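Local coordinates for ribokinase (Cryptococcus neoformans var. grubii serotype A, PDB 6CW5), which probably phosphorylates D-ribose at O-5, using ATP and magnesium, to give D-ribose 5-phosphate for nucleotide synthesis and the pentose phosphate pathway, at residues N54-V59 / D281-Y286; S12-R18 / Y138-Q144; P185-L189 / Y236-V241; I72-G76 / D98-G102; Q65-D69 / G87-D91. All blocks are in the same frame, centred on the assembly; numbering follows the deposited sequence.

Interaction 1. Residues N54-V59 / D281-Y286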
# COMPACT_ATOMS: atom_id res chain seq x y z
N ASN A 54 -7.51 19.36 -4.85
CA ASN A 54 -8.62 19.96 -5.59
C ASN A 54 -9.95 19.46 -5.05
O ASN A 54 -10.89 20.25 -4.84
CB ASN A 54 -8.56 19.61 -7.09
CG ASN A 54 -7.48 20.35 -7.85
OD1 ASN A 54 -6.90 21.31 -7.36
ND2 ASN A 54 -7.20 19.88 -9.07
N GLN A 55 -10.07 18.15 -4.90
CA GLN A 55 -11.33 17.57 -4.46
C GLN A 55 -11.61 17.92 -3.00
O GLN A 55 -12.75 18.22 -2.64
CB GLN A 55 -11.32 16.05 -4.71
CG GLN A 55 -11.42 15.75 -6.20
CD GLN A 55 -11.39 14.26 -6.58
OE1 GLN A 55 -11.61 13.37 -5.76
NE2 GLN A 55 -11.08 14.00 -7.85
N ALA A 56 -10.58 17.95 -2.15
CA ALA A 56 -10.79 18.37 -0.76
C ALA A 56 -11.24 19.82 -0.69
O ALA A 56 -12.14 20.17 0.10
CB ALA A 56 -9.51 18.17 0.06
N PHE A 57 -10.59 20.68 -1.46
CA PHE A 57 -10.96 22.09 -1.53
C PHE A 57 -12.42 22.26 -1.94
O PHE A 57 -13.12 23.13 -1.42
CB PHE A 57 -10.03 22.78 -2.53
CG PHE A 57 -9.98 24.25 -2.36
CD1 PHE A 57 -9.18 24.82 -1.38
CD2 PHE A 57 -10.72 25.08 -3.19
CE1 PHE A 57 -9.11 26.20 -1.24
CE2 PHE A 57 -10.68 26.46 -3.04
CZ PHE A 57 -9.87 27.02 -2.07
N ALA A 58 -12.88 21.44 -2.89
CA ALA A 58 -14.26 21.54 -3.35
C ALA A 58 -15.23 21.03 -2.29
O ALA A 58 -16.30 21.62 -2.11
CB ALA A 58 -14.43 20.77 -4.66
N VAL A 59 -14.88 19.96 -1.57
CA VAL A 59 -15.75 19.53 -0.48
C VAL A 59 -15.92 20.67 0.51
O VAL A 59 -17.03 21.01 0.92
CB VAL A 59 -15.21 18.26 0.22
CG1 VAL A 59 -16.08 17.91 1.43
CG2 VAL A 59 -15.17 17.08 -0.75
N ASP A 281 -12.56 17.62 -10.84
CA ASP A 281 -12.29 17.57 -9.40
C ASP A 281 -13.31 18.39 -8.63
O ASP A 281 -13.78 17.97 -7.56
CB ASP A 281 -10.87 18.07 -9.11
CG ASP A 281 -9.81 17.16 -9.68
OD1 ASP A 281 -10.12 15.97 -9.89
OD2 ASP A 281 -8.69 17.61 -9.95
N CYS A 282 -13.65 19.57 -9.14
CA CYS A 282 -14.73 20.35 -8.54
C CYS A 282 -16.00 19.51 -8.43
O CYS A 282 -16.61 19.40 -7.36
CB CYS A 282 -14.99 21.60 -9.37
SG CYS A 282 -16.20 22.69 -8.63
N PHE A 283 -16.41 18.90 -9.54
CA PHE A 283 -17.61 18.07 -9.52
C PHE A 283 -17.54 17.01 -8.43
O PHE A 283 -18.48 16.84 -7.64
CB PHE A 283 -17.83 17.43 -10.89
CG PHE A 283 -19.06 16.59 -10.96
CD1 PHE A 283 -20.27 17.16 -11.31
CD2 PHE A 283 -19.02 15.24 -10.67
CE1 PHE A 283 -21.42 16.38 -11.37
CE2 PHE A 283 -20.16 14.47 -10.71
CZ PHE A 283 -21.36 15.05 -11.07
N ALA A 284 -16.41 16.29 -8.35
CA ALA A 284 -16.29 15.20 -7.39
C ALA A 284 -16.45 15.69 -5.95
O ALA A 284 -17.16 15.07 -5.14
CB ALA A 284 -14.93 14.51 -7.55
N GLY A 285 -15.77 16.78 -5.59
CA GLY A 285 -15.91 17.29 -4.23
C GLY A 285 -17.31 17.79 -3.92
O GLY A 285 -17.84 17.55 -2.84
N TYR A 286 -17.93 18.50 -4.87
CA TYR A 286 -19.32 18.92 -4.66
C TYR A 286 -20.26 17.72 -4.58
O TYR A 286 -21.23 17.75 -3.82
CB TYR A 286 -19.77 19.88 -5.77
CG TYR A 286 -19.68 21.33 -5.33
CD1 TYR A 286 -20.81 21.99 -4.84
CD2 TYR A 286 -18.46 22.01 -5.34
CE1 TYR A 286 -20.73 23.31 -4.40
CE2 TYR A 286 -18.37 23.33 -4.90
CZ TYR A 286 -19.51 23.97 -4.43
OH TYR A 286 -19.45 25.27 -3.98
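The carboxylate of Asp281 is held by two side-chain amides from the facing helix. Asn54 ND2 donates to Asp281 OD2 at 2.9 Å in an almost straight bond; the oxygen lies in the plane of the Asn54 amide and accepts through its anti lone pair. Gln55 NE2 reaches Asp281 OD1 at 3.0 Å, with the acceptor again close to the amide plane, but the donor stands above the plane of the carboxylate. An extended chain beyond CG carries the Gln55 amide out to this oxygen. With both oxygens engaged and the amide planes turned 44° and 58° from the carboxylate, the group is fixed in rotation. Lys51 adds a salt bridge to OD2, while Gln55 OE1 accepts from Gln144.

Van der Waals contacts continue along the helices. Gln55 CD lies on Ala284 CB, and Ala58 CB packs 3.8 Å from Gly285 CA. The absence of a side chain at Gly285 lets the axes of 54-59 and 281-286 come within 7.2 Å. Ala58 CB and Tyr286 CD2 make an apolar pair at 4.3 Å. Two further contacts are to carbonyl oxygens: Val59 CG2 touches Gly285 O at 3.4 Å, and Tyr286 CE2 approaches Ala58 O at 3.9 Å.

The two helices cross at -48° in the buried middle of the kinase. At their polar end lies the predicted active site of the PfkB fold, where Asp281 is the probable proton acceptor and Asn54 a probable substrate ligand, as in other ribokinases.

Interaction 2. Residues S12-R18 / Y138-Q144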
# COMPACT_ATOMS: atom_id res chain seq x y z
N SER A 12 -22.87 12.55 12.09
CA SER A 12 -22.42 13.78 11.44
C SER A 12 -21.35 13.51 10.39
O SER A 12 -20.34 12.85 10.66
CB SER A 12 -21.89 14.76 12.48
OG SER A 12 -22.88 15.72 12.81
N SER A 13 -21.55 14.04 9.20
CA SER A 13 -20.74 13.62 8.07
C SER A 13 -19.36 14.27 8.06
O SER A 13 -19.22 15.47 8.32
CB SER A 13 -21.47 13.92 6.76
OG SER A 13 -22.70 13.23 6.72
N ARG A 14 -18.34 13.47 7.76
CA ARG A 14 -16.98 13.97 7.65
C ARG A 14 -16.26 13.14 6.61
O ARG A 14 -16.35 11.91 6.62
CB ARG A 14 -16.24 13.91 9.00
CG ARG A 14 -14.84 14.56 8.96
CD ARG A 14 -14.26 14.80 10.35
NE ARG A 14 -15.04 15.78 11.09
CZ ARG A 14 -14.71 17.06 11.24
NH1 ARG A 14 -13.60 17.55 10.70
NH2 ARG A 14 -15.51 17.86 11.93
N CYS A 15 -15.57 13.81 5.69
CA CYS A 15 -14.91 13.17 4.57
C CYS A 15 -13.41 13.13 4.77
O CYS A 15 -12.80 14.15 5.11
CB CYS A 15 -15.22 13.90 3.26
SG CYS A 15 -14.49 13.11 1.82
N LEU A 16 -12.81 11.98 4.53
CA LEU A 16 -11.36 11.90 4.44
C LEU A 16 -11.00 11.78 2.97
O LEU A 16 -11.55 10.92 2.26
CB LEU A 16 -10.82 10.69 5.20
CG LEU A 16 -9.31 10.44 5.09
CD1 LEU A 16 -8.48 11.56 5.74
CD2 LEU A 16 -9.04 9.10 5.76
N VAL A 17 -10.14 12.67 2.50
CA VAL A 17 -9.53 12.57 1.17
C VAL A 17 -8.14 11.99 1.35
O VAL A 17 -7.27 12.62 1.96
CB VAL A 17 -9.47 13.93 0.45
CG1 VAL A 17 -8.90 13.76 -0.98
CG2 VAL A 17 -10.86 14.59 0.43
N ARG A 18 -7.92 10.79 0.83
CA ARG A 18 -6.58 10.22 0.82
C ARG A 18 -6.07 10.41 -0.60
O ARG A 18 -6.56 9.75 -1.53
CB ARG A 18 -6.61 8.75 1.23
CG ARG A 18 -5.28 8.01 1.05
CD ARG A 18 -4.14 8.54 1.92
NE ARG A 18 -2.89 7.85 1.57
CZ ARG A 18 -1.88 8.42 0.94
NH1 ARG A 18 -1.90 9.72 0.66
NH2 ARG A 18 -0.81 7.69 0.61
N TYR A 138 -14.79 9.33 10.31
CA TYR A 138 -15.20 9.62 8.94
C TYR A 138 -16.42 8.81 8.53
O TYR A 138 -16.54 7.64 8.89
CB TYR A 138 -14.06 9.35 7.97
CG TYR A 138 -12.85 10.17 8.32
CD1 TYR A 138 -12.86 11.55 8.12
CD2 TYR A 138 -11.73 9.59 8.88
CE1 TYR A 138 -11.76 12.32 8.44
CE2 TYR A 138 -10.61 10.35 9.21
CZ TYR A 138 -10.64 11.71 8.99
OH TYR A 138 -9.56 12.47 9.32
N THR A 139 -17.30 9.45 7.76
CA THR A 139 -18.41 8.78 7.10
C THR A 139 -18.18 8.59 5.61
O THR A 139 -18.84 7.75 4.99
CB THR A 139 -19.71 9.59 7.30
OG1 THR A 139 -19.52 10.93 6.82
CG2 THR A 139 -20.12 9.63 8.78
N HIS A 140 -17.26 9.37 5.02
CA HIS A 140 -17.03 9.34 3.58
C HIS A 140 -15.53 9.30 3.31
O HIS A 140 -14.75 9.94 4.02
CB HIS A 140 -17.65 10.58 2.89
CG HIS A 140 -19.15 10.56 2.89
ND1 HIS A 140 -19.90 10.69 4.04
CD2 HIS A 140 -20.03 10.35 1.89
CE1 HIS A 140 -21.18 10.59 3.74
NE2 HIS A 140 -21.29 10.37 2.45
N LEU A 141 -15.15 8.56 2.26
CA LEU A 141 -13.77 8.48 1.79
C LEU A 141 -13.73 8.87 0.33
O LEU A 141 -14.55 8.39 -0.47
CB LEU A 141 -13.18 7.09 1.98
CG LEU A 141 -11.81 6.83 1.34
CD1 LEU A 141 -10.67 7.52 2.16
CD2 LEU A 141 -11.57 5.31 1.21
N LEU A 142 -12.78 9.71 -0.04
CA LEU A 142 -12.55 10.08 -1.44
C LEU A 142 -11.13 9.70 -1.81
O LEU A 142 -10.19 10.09 -1.11
CB LEU A 142 -12.78 11.57 -1.60
CG LEU A 142 -12.83 12.26 -2.94
CD1 LEU A 142 -13.68 11.48 -3.95
CD2 LEU A 142 -13.41 13.64 -2.69
N VAL A 143 -10.96 8.95 -2.90
CA VAL A 143 -9.65 8.48 -3.34
C VAL A 143 -9.56 8.65 -4.85
O VAL A 143 -10.56 8.71 -5.56
CB VAL A 143 -9.35 7.00 -2.97
CG1 VAL A 143 -8.90 6.89 -1.48
CG2 VAL A 143 -10.57 6.10 -3.23
N GLN A 144 -8.33 8.78 -5.33
CA GLN A 144 -8.07 8.88 -6.77
C GLN A 144 -6.91 7.97 -7.06
O GLN A 144 -6.80 6.92 -6.42
CB GLN A 144 -7.76 10.32 -7.19
CG GLN A 144 -8.77 11.34 -6.61
CD GLN A 144 -8.34 11.83 -5.23
OE1 GLN A 144 -7.15 11.78 -4.89
NE2 GLN A 144 -9.32 12.28 -4.42
O HOH W 1 -6.02 8.22 -3.76
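Leu16 CB sits squarely over one face of the Tyr138 ring, 3.6 Å from its centroid and 8° off the normal, a CH-pi contact. With CG anti to the backbone N (chi1 176°), the leucine spreads both methyls across the same ring, CD1 nearer the hydroxyl end and CD2 nearer CE2. Arg14 CG approaches obliquely at 3.7 Å from Tyr138 CD1. On the other face of the sheet, Val17 CG2 and Leu142 CB lie side by side at 4.1 Å, and Cys15 SG rests on Leu142 CB.

Parallel beta pairing sets the strand residues: Cys15 beside His140, Leu16 beside Leu141 and Val17 beside Leu142. Both backbone polar atoms of Leu16 are bonded: its N donates to His140 O, and its O accepts from Leu142 N, each at 2.9 Å. Where the pairing begins, Arg14 O accepts from both Thr139 N and His140 N. Thr139 OG1 accepts from Arg14 N at 3.0 Å; chi1 of 56° sets this hydroxyl between its own N and carbonyl carbon, and it also pairs with His140 ND1. At the far end water 1 joins Arg18 O to Gln144 N.

Strand 15-18 fills the place between strands 140-143 and 66-73 in the parallel core of the large sheet. Helix 149-161 covers the Leu16 and Leu141 face through Tyr155 and Ala159, whereas helix 279-292 meets Cys15 and His140 on the opposite face.

Interaction 3. Residues P185-L189 / Y236-V241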
# COMPACT_ATOMS: atom_id res chain seq x y z
N PRO A 185 -10.68 -3.97 -5.66
CA PRO A 185 -11.76 -4.47 -4.79
C PRO A 185 -13.03 -3.63 -4.93
O PRO A 185 -13.43 -2.90 -4.04
CB PRO A 185 -11.13 -4.36 -3.39
CG PRO A 185 -10.26 -3.13 -3.52
CD PRO A 185 -9.65 -3.23 -4.91
N TRP A 186 -13.66 -3.73 -6.11
CA TRP A 186 -14.87 -2.95 -6.39
C TRP A 186 -15.96 -3.18 -5.36
O TRP A 186 -16.79 -2.29 -5.15
CB TRP A 186 -15.40 -3.33 -7.77
CG TRP A 186 -14.37 -3.01 -8.83
CD1 TRP A 186 -13.65 -3.91 -9.55
CD2 TRP A 186 -13.94 -1.70 -9.25
NE1 TRP A 186 -12.80 -3.24 -10.40
CE2 TRP A 186 -12.96 -1.89 -10.25
CE3 TRP A 186 -14.30 -0.40 -8.89
CZ2 TRP A 186 -12.32 -0.82 -10.89
CZ3 TRP A 186 -13.67 0.67 -9.54
CH2 TRP A 186 -12.68 0.45 -10.53
N LYS A 187 -16.00 -4.36 -4.73
CA LYS A 187 -17.08 -4.60 -3.79
C LYS A 187 -17.08 -3.62 -2.63
O LYS A 187 -18.13 -3.45 -2.00
CB LYS A 187 -17.03 -6.03 -3.25
CG LYS A 187 -15.77 -6.36 -2.48
CD LYS A 187 -15.76 -7.79 -2.01
CE LYS A 187 -14.44 -8.13 -1.36
NZ LYS A 187 -14.42 -9.54 -0.89
N HIS A 188 -15.94 -2.98 -2.32
CA HIS A 188 -15.86 -2.03 -1.21
C HIS A 188 -16.26 -0.62 -1.59
O HIS A 188 -16.39 0.24 -0.71
CB HIS A 188 -14.43 -1.98 -0.64
CG HIS A 188 -13.99 -3.27 -0.02
ND1 HIS A 188 -14.82 -4.00 0.81
CD2 HIS A 188 -12.84 -3.97 -0.12
CE1 HIS A 188 -14.19 -5.09 1.20
NE2 HIS A 188 -12.98 -5.09 0.66
N LEU A 189 -16.46 -0.36 -2.87
CA LEU A 189 -16.60 1.00 -3.37
C LEU A 189 -18.06 1.39 -3.47
O LEU A 189 -18.86 0.67 -4.08
CB LEU A 189 -15.95 1.11 -4.75
CG LEU A 189 -15.99 2.50 -5.32
CD1 LEU A 189 -15.11 3.42 -4.47
CD2 LEU A 189 -15.47 2.42 -6.77
N TYR A 236 -15.98 -8.68 -13.52
CA TYR A 236 -14.79 -8.06 -12.92
C TYR A 236 -15.15 -6.90 -12.01
O TYR A 236 -14.32 -6.49 -11.19
CB TYR A 236 -13.82 -7.54 -13.99
CG TYR A 236 -13.04 -8.58 -14.76
CD1 TYR A 236 -12.04 -9.32 -14.14
CD2 TYR A 236 -13.28 -8.81 -16.11
CE1 TYR A 236 -11.31 -10.28 -14.85
CE2 TYR A 236 -12.56 -9.77 -16.83
CZ TYR A 236 -11.58 -10.49 -16.19
OH TYR A 236 -10.87 -11.44 -16.88
N PHE A 237 -16.36 -6.38 -12.14
CA PHE A 237 -16.78 -5.18 -11.42
C PHE A 237 -17.52 -5.65 -10.16
O PHE A 237 -17.27 -6.75 -9.67
CB PHE A 237 -17.66 -4.32 -12.34
CG PHE A 237 -17.76 -2.86 -11.94
CD1 PHE A 237 -16.62 -2.08 -11.75
CD2 PHE A 237 -19.01 -2.27 -11.79
CE1 PHE A 237 -16.72 -0.74 -11.42
CE2 PHE A 237 -19.13 -0.93 -11.42
CZ PHE A 237 -17.99 -0.17 -11.23
N SER A 238 -18.42 -4.83 -9.63
CA SER A 238 -19.29 -5.27 -8.55
C SER A 238 -20.66 -4.63 -8.74
O SER A 238 -20.74 -3.46 -9.10
CB SER A 238 -18.73 -4.85 -7.19
OG SER A 238 -19.67 -5.05 -6.15
N LYS A 239 -21.73 -5.38 -8.43
CA LYS A 239 -23.08 -4.83 -8.57
C LYS A 239 -23.41 -3.81 -7.49
O LYS A 239 -24.47 -3.18 -7.56
CB LYS A 239 -24.09 -5.98 -8.57
CG LYS A 239 -24.01 -6.79 -9.88
CD LYS A 239 -25.08 -7.88 -9.96
CE LYS A 239 -24.98 -8.66 -11.29
NZ LYS A 239 -25.87 -9.90 -11.23
N ASN A 240 -22.55 -3.62 -6.51
CA ASN A 240 -22.87 -2.71 -5.43
C ASN A 240 -22.41 -1.27 -5.69
O ASN A 240 -22.73 -0.39 -4.89
CB ASN A 240 -22.26 -3.26 -4.15
CG ASN A 240 -22.89 -4.59 -3.78
OD1 ASN A 240 -24.09 -4.77 -3.93
ND2 ASN A 240 -22.08 -5.55 -3.36
N VAL A 241 -21.75 -1.01 -6.82
CA VAL A 241 -21.11 0.27 -7.10
C VAL A 241 -22.06 1.17 -7.87
O VAL A 241 -22.55 0.79 -8.94
CB VAL A 241 -19.80 0.07 -7.88
CG1 VAL A 241 -19.07 1.43 -8.07
CG2 VAL A 241 -18.88 -0.94 -7.19
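Trp186 and Phe237 form the dense part of this contact. Phe237 CE1 stands 3.5 Å above one face of the indole, displaced toward its rim and closest to Trp186 CE3; the planes of the five-membered ring and the phenyl ring meet at 46°, an oblique pairing. A first torsion of -159° swings the Phe237 ring over the indole. On the pyrrole side Trp186 CD1 comes to 3.1 Å from Tyr236 O. The indole N-H is used outside the pair, donating to Leu181 O and thereby fixing how the ring is turned.

Further on, Trp186 CB packs against Ser238 CB, and Val241 fills the next position. Its CG2 methyl presses on two carbonyls, 3.2 Å from Trp186 O and 3.5 Å from Leu189 O, while CG1 meets Leu189 CD2 at 4.0 Å.

Packing thins toward solvent. Lys187 CA lies near Ser238 OG at 3.5 Å, but the lysine chain runs extended away from the partner segment. That serine hydroxyl accepts from Asn240 N at 3.2 Å, an ST turn, as the backbone makes a type I turn from Ser238 to Val241. Tyr236 and Asn240 skirt the exposed border.

Both segments are connections leading into neighbouring parallel strands, 185-189 into 191-195 and 236-241 into 242-246. Leu192 of strand 191-195 touches Trp186, Phe237 and Val241; Phe170 of strand 167-170 adjoins Trp186 and Leu189, and helix 220-233 contributes Leu231 beside Phe237.

Interaction 4. Residues I72-G76 / D98-G102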
# COMPACT_ATOMS: atom_id res chain seq x y z
N ILE A 72 3.43 16.63 1.34
CA ILE A 72 4.03 17.65 0.50
C ILE A 72 5.50 17.79 0.89
O ILE A 72 5.94 17.27 1.92
CB ILE A 72 3.33 19.02 0.62
CG1 ILE A 72 3.35 19.49 2.08
CG2 ILE A 72 1.90 18.92 0.07
CD1 ILE A 72 2.98 20.98 2.25
N GLY A 73 6.24 18.55 0.08
CA GLY A 73 7.54 19.02 0.52
C GLY A 73 7.45 20.41 1.10
O GLY A 73 6.40 21.05 1.07
N ASP A 74 8.59 20.88 1.64
CA ASP A 74 8.69 22.25 2.13
C ASP A 74 8.14 23.25 1.13
O ASP A 74 7.53 24.26 1.51
CB ASP A 74 10.16 22.60 2.43
CG ASP A 74 10.59 22.22 3.82
OD1 ASP A 74 9.81 21.57 4.54
OD2 ASP A 74 11.73 22.58 4.20
N ASP A 75 8.37 23.01 -0.17
CA ASP A 75 8.01 23.97 -1.19
C ASP A 75 6.51 24.05 -1.43
O ASP A 75 6.06 24.93 -2.17
CB ASP A 75 8.74 23.65 -2.50
CG ASP A 75 8.39 22.28 -3.08
OD1 ASP A 75 7.74 21.43 -2.42
OD2 ASP A 75 8.80 22.05 -4.24
N GLY A 76 5.73 23.17 -0.81
CA GLY A 76 4.29 23.17 -0.96
C GLY A 76 3.54 23.72 0.22
O GLY A 76 2.29 23.65 0.23
N ASP A 98 13.61 17.09 2.63
CA ASP A 98 14.40 16.62 1.49
C ASP A 98 13.53 15.96 0.42
O ASP A 98 14.00 15.09 -0.32
CB ASP A 98 15.50 15.65 1.94
CG ASP A 98 16.42 16.24 2.98
OD1 ASP A 98 16.67 17.47 2.94
OD2 ASP A 98 16.91 15.48 3.83
N GLU A 99 12.27 16.34 0.33
CA GLU A 99 11.38 15.89 -0.74
C GLU A 99 10.70 17.11 -1.34
O GLU A 99 10.59 18.14 -0.70
CB GLU A 99 10.32 14.90 -0.24
CG GLU A 99 9.47 14.29 -1.34
CD GLU A 99 10.28 13.68 -2.48
OE1 GLU A 99 10.56 12.47 -2.43
OE2 GLU A 99 10.65 14.41 -3.43
N VAL A 100 10.28 17.00 -2.60
CA VAL A 100 9.55 18.09 -3.23
C VAL A 100 8.09 17.71 -3.32
O VAL A 100 7.73 16.53 -3.43
CB VAL A 100 10.11 18.48 -4.62
CG1 VAL A 100 11.53 19.07 -4.48
CG2 VAL A 100 10.08 17.29 -5.58
N THR A 101 7.23 18.73 -3.27
CA THR A 101 5.82 18.53 -3.57
C THR A 101 5.67 17.96 -4.97
O THR A 101 6.42 18.31 -5.89
CB THR A 101 5.11 19.88 -3.42
OG1 THR A 101 5.34 20.38 -2.09
CG2 THR A 101 3.60 19.74 -3.62
N GLY A 102 4.69 17.06 -5.14
CA GLY A 102 4.41 16.55 -6.46
C GLY A 102 4.05 17.66 -7.42
O GLY A 102 3.60 18.75 -7.03
O HOH W 2 10.78 19.46 2.25
O HOH W 3 7.60 20.69 -6.30
O HOH W 4 10.61 21.08 -0.82
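Gly73 and Val100 bring the two backbones to 4.4 Å between CA atoms, just ahead of a 3-10 turn at 74-76, and Gly73, having no side chain, lets Glu99 O come up to its CA in a C-H contact. Thr101 and Asp75 carry the polar contact. Asp75 OD1 accepts twice: from Thr101 N at 2.9 Å through its syn lone pair, and from Thr101 OG1 at 2.6 Å from above the carboxylate plane. The aspartate reaches across because its CG lies between backbone N and carbonyl carbon (chi1 61°). Thr101 OG1 in turn accepts from Gly73 N at 3.0 Å, so one hydroxyl links strand end and acid.

The arrangement ties the end of a core strand, just before helix 77-85 with Gly76 at its N-cap, to the loop that enters strand 102-109 of the smaller, four-stranded sheet. Thr101 lies beside Ile23, a predicted substrate-site residue, and Gly102 bonds to the Ile23 backbone.

Water 3 donates to both Asp75 OD2 and Thr101 O. Waters 2 and 4 bridge Glu99 O to Asp74 N and Asp75 N on the solvent side. Inward, Ile72 CG2 and Thr101 CG2 run alongside at 4.1 Å.

Interaction 5. Residues Q65-D69 / G87-D91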
# COMPACT_ATOMS: atom_id res chain seq x y z
N GLN A 65 -17.36 19.03 5.97
CA GLN A 65 -16.19 18.85 6.81
C GLN A 65 -15.27 17.86 6.13
O GLN A 65 -15.70 16.75 5.81
CB GLN A 65 -16.58 18.31 8.18
CG GLN A 65 -17.45 19.23 8.98
CD GLN A 65 -16.63 20.23 9.73
OE1 GLN A 65 -16.27 20.00 10.88
NE2 GLN A 65 -16.29 21.34 9.07
N VAL A 66 -14.01 18.25 5.89
CA VAL A 66 -13.13 17.39 5.12
C VAL A 66 -11.72 17.51 5.67
O VAL A 66 -11.31 18.57 6.16
CB VAL A 66 -13.19 17.73 3.61
CG1 VAL A 66 -12.83 19.22 3.37
CG2 VAL A 66 -12.32 16.79 2.82
N GLU A 67 -11.00 16.40 5.62
CA GLU A 67 -9.59 16.30 6.02
C GLU A 67 -8.81 15.68 4.87
O GLU A 67 -9.32 14.78 4.21
CB GLU A 67 -9.40 15.41 7.25
CG GLU A 67 -10.10 15.87 8.52
CD GLU A 67 -9.23 16.73 9.41
OE1 GLU A 67 -7.98 16.66 9.32
OE2 GLU A 67 -9.81 17.47 10.22
N LEU A 68 -7.58 16.14 4.64
CA LEU A 68 -6.72 15.60 3.59
C LEU A 68 -5.55 14.84 4.20
O LEU A 68 -4.91 15.33 5.15
CB LEU A 68 -6.21 16.72 2.67
CG LEU A 68 -5.26 16.29 1.56
CD1 LEU A 68 -5.95 15.35 0.57
CD2 LEU A 68 -4.68 17.53 0.83
N ASP A 69 -5.34 13.60 3.74
CA ASP A 69 -4.26 12.74 4.22
C ASP A 69 -3.29 12.54 3.05
O ASP A 69 -3.67 11.99 2.01
CB ASP A 69 -4.85 11.41 4.72
CG ASP A 69 -3.81 10.44 5.24
OD1 ASP A 69 -2.63 10.51 4.86
OD2 ASP A 69 -4.20 9.54 5.99
N GLY A 87 -10.74 25.73 5.16
CA GLY A 87 -11.39 24.87 6.12
C GLY A 87 -11.03 23.40 6.01
O GLY A 87 -11.57 22.59 6.78
N VAL A 88 -10.13 23.04 5.10
CA VAL A 88 -9.69 21.65 4.95
C VAL A 88 -8.76 21.29 6.10
O VAL A 88 -7.78 22.00 6.36
CB VAL A 88 -9.00 21.44 3.60
CG1 VAL A 88 -8.49 20.01 3.46
CG2 VAL A 88 -9.95 21.81 2.47
N GLY A 89 -9.05 20.19 6.79
CA GLY A 89 -8.17 19.76 7.86
C GLY A 89 -6.89 19.17 7.30
O GLY A 89 -6.91 18.42 6.32
N THR A 90 -5.76 19.52 7.92
CA THR A 90 -4.46 19.13 7.38
C THR A 90 -3.55 18.46 8.40
O THR A 90 -2.33 18.38 8.16
CB THR A 90 -3.73 20.35 6.80
OG1 THR A 90 -3.54 21.31 7.85
CG2 THR A 90 -4.55 20.98 5.67
N ASP A 91 -4.08 17.99 9.54
CA ASP A 91 -3.20 17.31 10.50
C ASP A 91 -2.48 16.12 9.87
O ASP A 91 -1.37 15.78 10.29
CB ASP A 91 -3.99 16.82 11.71
CG ASP A 91 -4.42 17.93 12.63
OD1 ASP A 91 -4.11 19.11 12.32
OD2 ASP A 91 -5.07 17.62 13.65
O HOH W 5 -13.56 20.80 6.93
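Gly89 N donates to Val66 O at 2.9 Å, and Leu68 N returns an equally short bond to Gly89 O. These two bonds flank Glu67: Glu67 CA lies 4.2 Å from Gly89 CA. The same Glu67 CA makes a C-H contact with Gly89 O. Water 5 extends the pairing, accepting from Val66 N and donating to Gly87 O.

Glu67 folds back over the glycine: a bend at chi2 (-93°) lays its carboxylate against the backbone, with OE1 3.4 Å from Gly89 CA. Gly89, without a side chain, lets the carboxylate lie against its CA. The acid of Asp91 is also nearby, though not in contact, which may raise the pKa of either group slightly; Glu67 also has a long, weak ion pair with Arg14.

Val88 turns inward, its CG2 meeting Val66 CG1 at 4.0 Å and its CG1 meeting Leu68 CB. Ala56 and Ala60 of helix 51-61 and Leu83 of helix 77-85 pack around it.

Gly87, with positive phi, closes helix 77-85 in a Schellman motif. The chain then passes beside strand 66-73 before forming strand 93-96, completing a beta-alpha-beta crossover at the border of the large sheet.

In the fold
Interactions 1, 2 and 5 form a continuous core, with centres 10 to 12 Å apart. Gln55 OE1 of interaction 1 meets Gln144 NE2 of interaction 2 at 2.9 Å, joining the helix pair of the predicted active site to the end of a central strand. Val17 N and Glu67 O, 2.8 Å apart, connect interactions 2 and 5 through adjacent strands, while Val59 CG1 packs against Val66 CB between interactions 1 and 5. Interaction 4 uses the other end of strand 66-73, its centre about 22 Å from that of interaction 1, yet borders the predicted substrate site. Interaction 3 lies away from the annotated sites, about 35 Å from interaction 4 between centres.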